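Local coordinates for protein alpha-glucosidase (Bacteroides thetaiotaomicron, PDB 5XFM) that probably hydrolyses beta-L-arabinopyranosides and alpha-galactosides, as a bifunctional calcium-containing glycoside hydrolase of family 97, at residues I331-R343 against W361-P375. The protein carries 1 engineered substitution. Residues are numbered along the deposited sequence; the frame is centred on the assembly and turned at random.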
loop_
_atom_site.group_PDB
_atom_site.type_symbol
_atom_site.label_atom_id
_atom_site.label_comp_id
_atom_site.label_asym_id
_atom_site.label_seq_id
_atom_site.Cartn_x
_atom_site.Cartn_y
_atom_site.Cartn_z
ATOM N N ILE A 331 -5.142 -2.036 -21.491
ATOM C CA ILE A 331 -6.409 -1.707 -22.135
ATOM C C ILE A 331 -7.510 -1.705 -21.076
ATOM O O ILE A 331 -7.744 -2.720 -20.419
ATOM C CB ILE A 331 -6.745 -2.694 -23.273
ATOM C CG1 ILE A 331 -5.621 -2.695 -24.319
ATOM C CG2 ILE A 331 -8.085 -2.346 -23.908
ATOM C CD1 ILE A 331 -5.890 -3.593 -25.526
ATOM N N ASP A 332 -8.187 -0.567 -20.913
ATOM C CA ASP A 332 -9.036 -0.346 -19.742
ATOM C C ASP A 332 -10.492 -0.746 -20.002
ATOM O O ASP A 332 -10.773 -1.485 -20.945
ATOM C CB ASP A 332 -8.944 1.116 -19.303
ATOM C CG ASP A 332 -8.959 1.281 -17.782
ATOM O OD1 ASP A 332 -10.029 1.163 -17.143
ATOM O OD2 ASP A 332 -7.874 1.538 -17.225
ATOM N N ASN A 333 -11.411 -0.264 -19.161
ATOM C CA ASN A 333 -12.824 -0.661 -19.221
ATOM C C ASN A 333 -13.507 -0.444 -20.582
ATOM O O ASN A 333 -13.041 0.358 -21.383
ATOM C CB ASN A 333 -13.620 0.091 -18.151
ATOM C CG ASN A 333 -13.499 1.605 -18.279
ATOM O OD1 ASN A 333 -13.091 2.133 -19.314
ATOM N ND2 ASN A 333 -13.872 2.308 -17.224
ATOM N N TRP A 334 -14.602 -1.181 -20.796
ATOM C CA TRP A 334 -15.440 -1.207 -22.009
ATOM C C TRP A 334 -14.881 -2.004 -23.194
ATOM O O TRP A 334 -15.555 -2.109 -24.221
ATOM C CB TRP A 334 -15.765 0.208 -22.519
ATOM C CG TRP A 334 -16.533 1.061 -21.570
ATOM C CD1 TRP A 334 -16.091 2.195 -20.948
ATOM C CD2 TRP A 334 -17.872 0.849 -21.114
ATOM N NE1 TRP A 334 -17.078 2.708 -20.145
ATOM C CE2 TRP A 334 -18.181 1.899 -20.225
ATOM C CE3 TRP A 334 -18.840 -0.124 -21.372
ATOM C CZ2 TRP A 334 -19.419 2.005 -19.593
ATOM C CZ3 TRP A 334 -20.071 -0.020 -20.741
ATOM C CH2 TRP A 334 -20.348 1.037 -19.859
ATOM N N TRP A 335 -13.681 -2.563 -23.077
ATOM C CA TRP A 335 -13.045 -3.175 -24.251
ATOM C C TRP A 335 -13.803 -4.385 -24.804
ATOM O O TRP A 335 -13.794 -4.633 -26.014
ATOM C CB TRP A 335 -11.596 -3.579 -23.948
ATOM C CG TRP A 335 -11.420 -4.708 -22.971
ATOM C CD1 TRP A 335 -11.119 -4.602 -21.642
ATOM C CD2 TRP A 335 -11.492 -6.117 -23.252
ATOM N NE1 TRP A 335 -11.020 -5.850 -21.079
ATOM C CE2 TRP A 335 -11.245 -6.796 -22.044
ATOM C CE3 TRP A 335 -11.756 -6.866 -24.403
ATOM C CZ2 TRP A 335 -11.251 -8.185 -21.954
ATOM C CZ3 TRP A 335 -11.767 -8.245 -24.311
ATOM C CH2 TRP A 335 -11.516 -8.892 -23.095
ATOM N N ASP A 336 -14.470 -5.131 -23.933
ATOM C CA ASP A 336 -15.147 -6.345 -24.382
ATOM C C ASP A 336 -16.343 -6.030 -25.258
ATOM O O ASP A 336 -16.766 -6.853 -26.063
ATOM C CB ASP A 336 -15.606 -7.180 -23.192
ATOM C CG ASP A 336 -16.697 -6.495 -22.405
ATOM O OD1 ASP A 336 -16.496 -5.324 -22.030
ATOM O OD2 ASP A 336 -17.767 -7.104 -22.195
ATOM N N THR A 337 -16.888 -4.833 -25.086
ATOM C CA THR A 337 -18.091 -4.436 -25.797
ATOM C C THR A 337 -17.818 -3.468 -26.960
ATOM O O THR A 337 -18.606 -3.388 -27.905
ATOM C CB THR A 337 -19.107 -3.823 -24.806
ATOM O OG1 THR A 337 -20.436 -3.972 -25.316
ATOM C CG2 THR A 337 -18.811 -2.361 -24.546
ATOM N N ARG A 338 -16.717 -2.724 -26.886
ATOM C CA ARG A 338 -16.394 -1.721 -27.904
ATOM C C ARG A 338 -15.262 -2.160 -28.837
ATOM O O ARG A 338 -15.020 -1.528 -29.864
ATOM C CB ARG A 338 -16.040 -0.392 -27.233
ATOM C CG ARG A 338 -17.211 0.211 -26.490
ATOM C CD ARG A 338 -16.858 1.501 -25.775
ATOM N NE ARG A 338 -17.946 1.899 -24.883
ATOM C CZ ARG A 338 -17.994 3.049 -24.220
ATOM N NH1 ARG A 338 -17.007 3.930 -24.340
ATOM N NH2 ARG A 338 -19.027 3.312 -23.429
ATOM N N ILE A 339 -14.567 -3.234 -28.469
ATOM C CA ILE A 339 -13.546 -3.839 -29.324
ATOM C C ILE A 339 -13.827 -5.326 -29.548
ATOM O O ILE A 339 -13.770 -5.820 -30.679
ATOM C CB ILE A 339 -12.130 -3.667 -28.732
ATOM C CG1 ILE A 339 -11.766 -2.181 -28.647
ATOM C CG2 ILE A 339 -11.102 -4.404 -29.578
ATOM C CD1 ILE A 339 -10.557 -1.877 -27.776
ATOM N N GLY A 340 -14.117 -6.035 -28.462
ATOM C CA GLY A 340 -14.513 -7.427 -28.534
ATOM C C GLY A 340 -13.380 -8.407 -28.329
ATOM O O GLY A 340 -12.219 -8.094 -28.588
ATOM N N HIS A 341 -13.736 -9.608 -27.878
ATOM C CA HIS A 341 -12.774 -10.673 -27.606
ATOM C C HIS A 341 -12.061 -11.098 -28.881
ATOM O O HIS A 341 -10.882 -11.459 -28.849
ATOM C CB HIS A 341 -13.462 -11.891 -26.974
ATOM C CG HIS A 341 -13.741 -11.748 -25.507
ATOM N ND1 HIS A 341 -14.708 -10.903 -25.014
ATOM C CD2 HIS A 341 -13.190 -12.362 -24.432
ATOM C CE1 HIS A 341 -14.736 -10.991 -23.694
ATOM N NE2 HIS A 341 -13.826 -11.869 -23.317
ATOM N N GLN A 342 -12.784 -11.065 -29.998
ATOM C CA GLN A 342 -12.272 -11.579 -31.268
ATOM C C GLN A 342 -11.140 -10.733 -31.839
ATOM O O GLN A 342 -10.104 -11.259 -32.233
ATOM C CB GLN A 342 -13.397 -11.635 -32.296
ATOM C CG GLN A 342 -14.461 -12.665 -32.017
ATOM C CD GLN A 342 -15.846 -12.086 -32.197
ATOM O OE1 GLN A 342 -16.025 -10.864 -32.197
ATOM N NE2 GLN A 342 -16.840 -12.955 -32.329
ATOM N N ARG A 343 -11.330 -9.417 -31.860
ATOM C CA ARG A 343 -10.313 -8.515 -32.400
ATOM C C ARG A 343 -9.168 -8.317 -31.423
ATOM O O ARG A 343 -8.071 -7.876 -31.805
ATOM C CB ARG A 343 -10.904 -7.155 -32.779
ATOM C CG ARG A 343 -11.969 -7.210 -33.850
ATOM C CD ARG A 343 -12.081 -5.856 -34.514
ATOM N NE ARG A 343 -10.836 -5.570 -35.226
ATOM C CZ ARG A 343 -10.488 -4.377 -35.702
ATOM N NH1 ARG A 343 -11.275 -3.324 -35.519
ATOM N NH2 ARG A 343 -9.334 -4.234 -36.342
ATOM N N TRP A 361 -8.358 -5.064 -18.551
ATOM C CA TRP A 361 -9.252 -4.641 -17.472
ATOM C C TRP A 361 -10.445 -5.577 -17.314
ATOM O O TRP A 361 -11.096 -5.950 -18.296
ATOM C CB TRP A 361 -9.761 -3.214 -17.732
ATOM C CG TRP A 361 -10.508 -2.574 -16.580
ATOM C CD1 TRP A 361 -9.990 -1.720 -15.642
ATOM C CD2 TRP A 361 -11.907 -2.702 -16.268
ATOM N NE1 TRP A 361 -10.972 -1.325 -14.761
ATOM C CE2 TRP A 361 -12.155 -1.912 -15.123
ATOM C CE3 TRP A 361 -12.967 -3.412 -16.838
ATOM C CZ2 TRP A 361 -13.420 -1.814 -14.545
ATOM C CZ3 TRP A 361 -14.216 -3.317 -16.258
ATOM C CH2 TRP A 361 -14.433 -2.525 -15.123
ATOM N N TYR A 362 -10.713 -5.972 -16.075
ATOM C CA TYR A 362 -11.931 -6.705 -15.740
ATOM C C TYR A 362 -12.593 -6.103 -14.515
ATOM O O TYR A 362 -11.906 -5.601 -13.627
ATOM C CB TYR A 362 -11.624 -8.188 -15.487
ATOM C CG TYR A 362 -11.413 -9.010 -16.738
ATOM C CD1 TYR A 362 -10.202 -8.980 -17.416
ATOM C CD2 TYR A 362 -12.428 -9.824 -17.237
ATOM C CE1 TYR A 362 -10.008 -9.732 -18.564
ATOM C CE2 TYR A 362 -12.243 -10.577 -18.384
ATOM C CZ TYR A 362 -11.032 -10.525 -19.042
ATOM O OH TYR A 362 -10.843 -11.270 -20.180
ATOM N N SER A 363 -13.920 -6.162 -14.446
ATOM C CA SER A 363 -14.589 -5.888 -13.182
ATOM C C SER A 363 -14.631 -7.177 -12.376
ATOM O O SER A 363 -14.919 -8.249 -12.916
ATOM C CB SER A 363 -16.004 -5.339 -13.381
ATOM O OG SER A 363 -16.568 -4.938 -12.132
ATOM N N SER A 364 -14.322 -7.078 -11.089
ATOM C CA SER A 364 -14.511 -8.207 -10.190
ATOM C C SER A 364 -15.997 -8.444 -10.029
ATOM O O SER A 364 -16.434 -9.529 -9.652
ATOM C CB SER A 364 -13.886 -7.934 -8.828
ATOM O OG SER A 364 -14.702 -7.044 -8.092
ATOM N N SER A 365 -16.763 -7.404 -10.332
ATOM C CA SER A 365 -18.156 -7.313 -9.919
ATOM C C SER A 365 -19.105 -8.203 -10.701
ATOM O O SER A 365 -19.132 -8.220 -11.937
ATOM C CB SER A 365 -18.630 -5.859 -9.979
ATOM O OG SER A 365 -18.691 -5.386 -11.311
ATOM N N GLY A 366 -19.852 -8.973 -9.924
ATOM C CA GLY A 366 -20.994 -9.710 -10.388
ATOM C C GLY A 366 -22.252 -9.238 -9.689
ATOM O O GLY A 366 -23.195 -8.814 -10.350
ATOM N N TYR A 367 -22.289 -9.310 -8.357
ATOM C CA TYR A 367 -23.580 -9.206 -7.679
ATOM C C TYR A 367 -23.730 -8.196 -6.529
ATOM O O TYR A 367 -24.718 -8.257 -5.801
ATOM C CB TYR A 367 -23.974 -10.594 -7.156
ATOM C CG TYR A 367 -23.010 -11.188 -6.148
ATOM C CD1 TYR A 367 -23.055 -10.810 -4.810
ATOM C CD2 TYR A 367 -22.068 -12.135 -6.529
ATOM C CE1 TYR A 367 -22.178 -11.343 -3.885
ATOM C CE2 TYR A 367 -21.189 -12.678 -5.606
ATOM C CZ TYR A 367 -21.251 -12.274 -4.285
ATOM O OH TYR A 367 -20.385 -12.800 -3.352
ATOM N N TRP A 368 -22.822 -7.237 -6.380
ATOM C CA TRP A 368 -22.920 -6.370 -5.205
ATOM C C TRP A 368 -23.019 -4.869 -5.503
ATOM O O TRP A 368 -23.215 -4.068 -4.583
ATOM C CB TRP A 368 -21.727 -6.616 -4.270
ATOM C CG TRP A 368 -20.398 -6.497 -4.955
ATOM C CD1 TRP A 368 -19.671 -5.353 -5.128
ATOM C CD2 TRP A 368 -19.639 -7.550 -5.554
ATOM N NE1 TRP A 368 -18.511 -5.626 -5.798
ATOM C CE2 TRP A 368 -18.462 -6.969 -6.073
ATOM C CE3 TRP A 368 -19.836 -8.928 -5.701
ATOM C CZ2 TRP A 368 -17.486 -7.718 -6.724
ATOM C CZ3 TRP A 368 -18.874 -9.666 -6.353
ATOM C CH2 TRP A 368 -17.709 -9.062 -6.855
ATOM N N ASN A 369 -22.894 -4.487 -6.770
ATOM C CA ASN A 369 -22.967 -3.077 -7.140
ATOM C C ASN A 369 -23.681 -2.835 -8.471
ATOM O O ASN A 369 -24.241 -3.761 -9.061
ATOM C CB ASN A 369 -21.557 -2.470 -7.184
ATOM C CG ASN A 369 -20.648 -3.144 -8.213
ATOM O OD1 ASN A 369 -21.074 -3.496 -9.319
ATOM N ND2 ASN A 369 -19.384 -3.297 -7.857
ATOM N N ASP A 370 -23.596 -1.601 -8.966
ATOM C CA ASP A 370 -24.278 -1.202 -10.203
ATOM C C ASP A 370 -23.330 -0.902 -11.361
ATOM O O ASP A 370 -23.650 -0.103 -12.234
ATOM C CB ASP A 370 -25.159 0.026 -9.967
ATOM C CG ASP A 370 -26.340 -0.261 -9.065
ATOM O OD1 ASP A 370 -26.901 -1.378 -9.137
ATOM O OD2 ASP A 370 -26.714 0.642 -8.293
ATOM N N ILE A 371 -22.162 -1.529 -11.357
ATOM C CA ILE A 371 -21.191 -1.340 -12.425
ATOM C C ILE A 371 -21.674 -1.949 -13.751
ATOM O O ILE A 371 -22.112 -3.103 -13.790
ATOM C CB ILE A 371 -19.831 -1.950 -12.028
ATOM C CG1 ILE A 371 -19.192 -1.097 -10.928
ATOM C CG2 ILE A 371 -18.907 -2.063 -13.228
ATOM C CD1 ILE A 371 -18.879 0.328 -11.365
ATOM N N GLU A 372 -21.606 -1.166 -14.828
ATOM C CA GLU A 372 -21.935 -1.657 -16.168
ATOM C C GLU A 372 -20.696 -1.838 -17.015
ATOM O O GLU A 372 -20.644 -2.701 -17.888
ATOM C CB GLU A 372 -22.922 -0.744 -16.882
ATOM C CG GLU A 372 -24.362 -1.002 -16.434
ATOM C CD GLU A 372 -25.388 -0.089 -17.082
ATOM O OE1 GLU A 372 -26.345 -0.614 -17.692
ATOM O OE2 GLU A 372 -25.256 1.147 -16.960
ATOM N N GLN A 373 -19.703 -0.991 -16.778
ATOM C CA GLN A 373 -18.437 -1.096 -17.506
ATOM C C GLN A 373 -17.795 -2.518 -17.513
ATOM O O GLN A 373 -17.573 -3.159 -16.484
ATOM C CB GLN A 373 -17.473 -0.018 -16.996
ATOM C CG GLN A 373 -17.907 0.828 -15.818
ATOM C CD GLN A 373 -16.705 1.601 -15.329
ATOM O OE1 GLN A 373 -15.897 2.148 -16.112
ATOM N NE2 GLN A 373 -16.655 1.778 -14.033
ATOM N N GLY A 374 -17.509 -3.003 -18.718
ATOM C CA GLY A 374 -17.185 -4.402 -18.886
ATOM C C GLY A 374 -15.736 -4.642 -19.228
ATOM O O GLY A 374 -14.984 -3.698 -19.441
ATOM N N PRO A 375 -15.344 -5.922 -19.286
ATOM C CA PRO A 375 -16.294 -7.021 -19.067
ATOM C C PRO A 375 -16.666 -7.241 -17.592
ATOM O O PRO A 375 -15.791 -7.220 -16.724
ATOM C CB PRO A 375 -15.548 -8.238 -19.620
ATOM C CG PRO A 375 -14.108 -7.878 -19.533
ATOM C CD PRO A 375 -14.003 -6.392 -19.665
#
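W361 and N333 meet at the C-terminal ends of two neighbouring parallel strands, 328-331 and 357-363, in the TIM-barrel-type catalytic domain; here the chain after each strand is joined by indole faces and an indole edge. CB of N333 sits almost squarely over the six-membered ring of W361, 3.7 Å from its centroid, a CH-pi contact; D332 OD1 lies over the same ring system near CD1. With CG anti to the backbone N (chi1 -170°), the W361 indole is laid beneath the 332-333 backbone. Replacing W361 by alanine would remove the indole, and N333 CB would probably lose its aromatic floor. W334 repeats the theme, Q373 CA resting over one face while R338 NH2 lies over the centre of the opposite face. W335 instead works through its edge, which points at the Y362 ring with the planes 77° apart, while P375 CD packs 3.3 Å from W335 NE1. Three hydrogen bonds link the two segments: W361 N to I331 O between the strands, W334 N to G374 O, and W335 NE1 to W361 O, the last 2.8 Å long and meeting a carbonyl lone pair. Farther out, H341 NE2 hydrogen-bonds to E388 OE2 and D332 OD2 to W299 NE1.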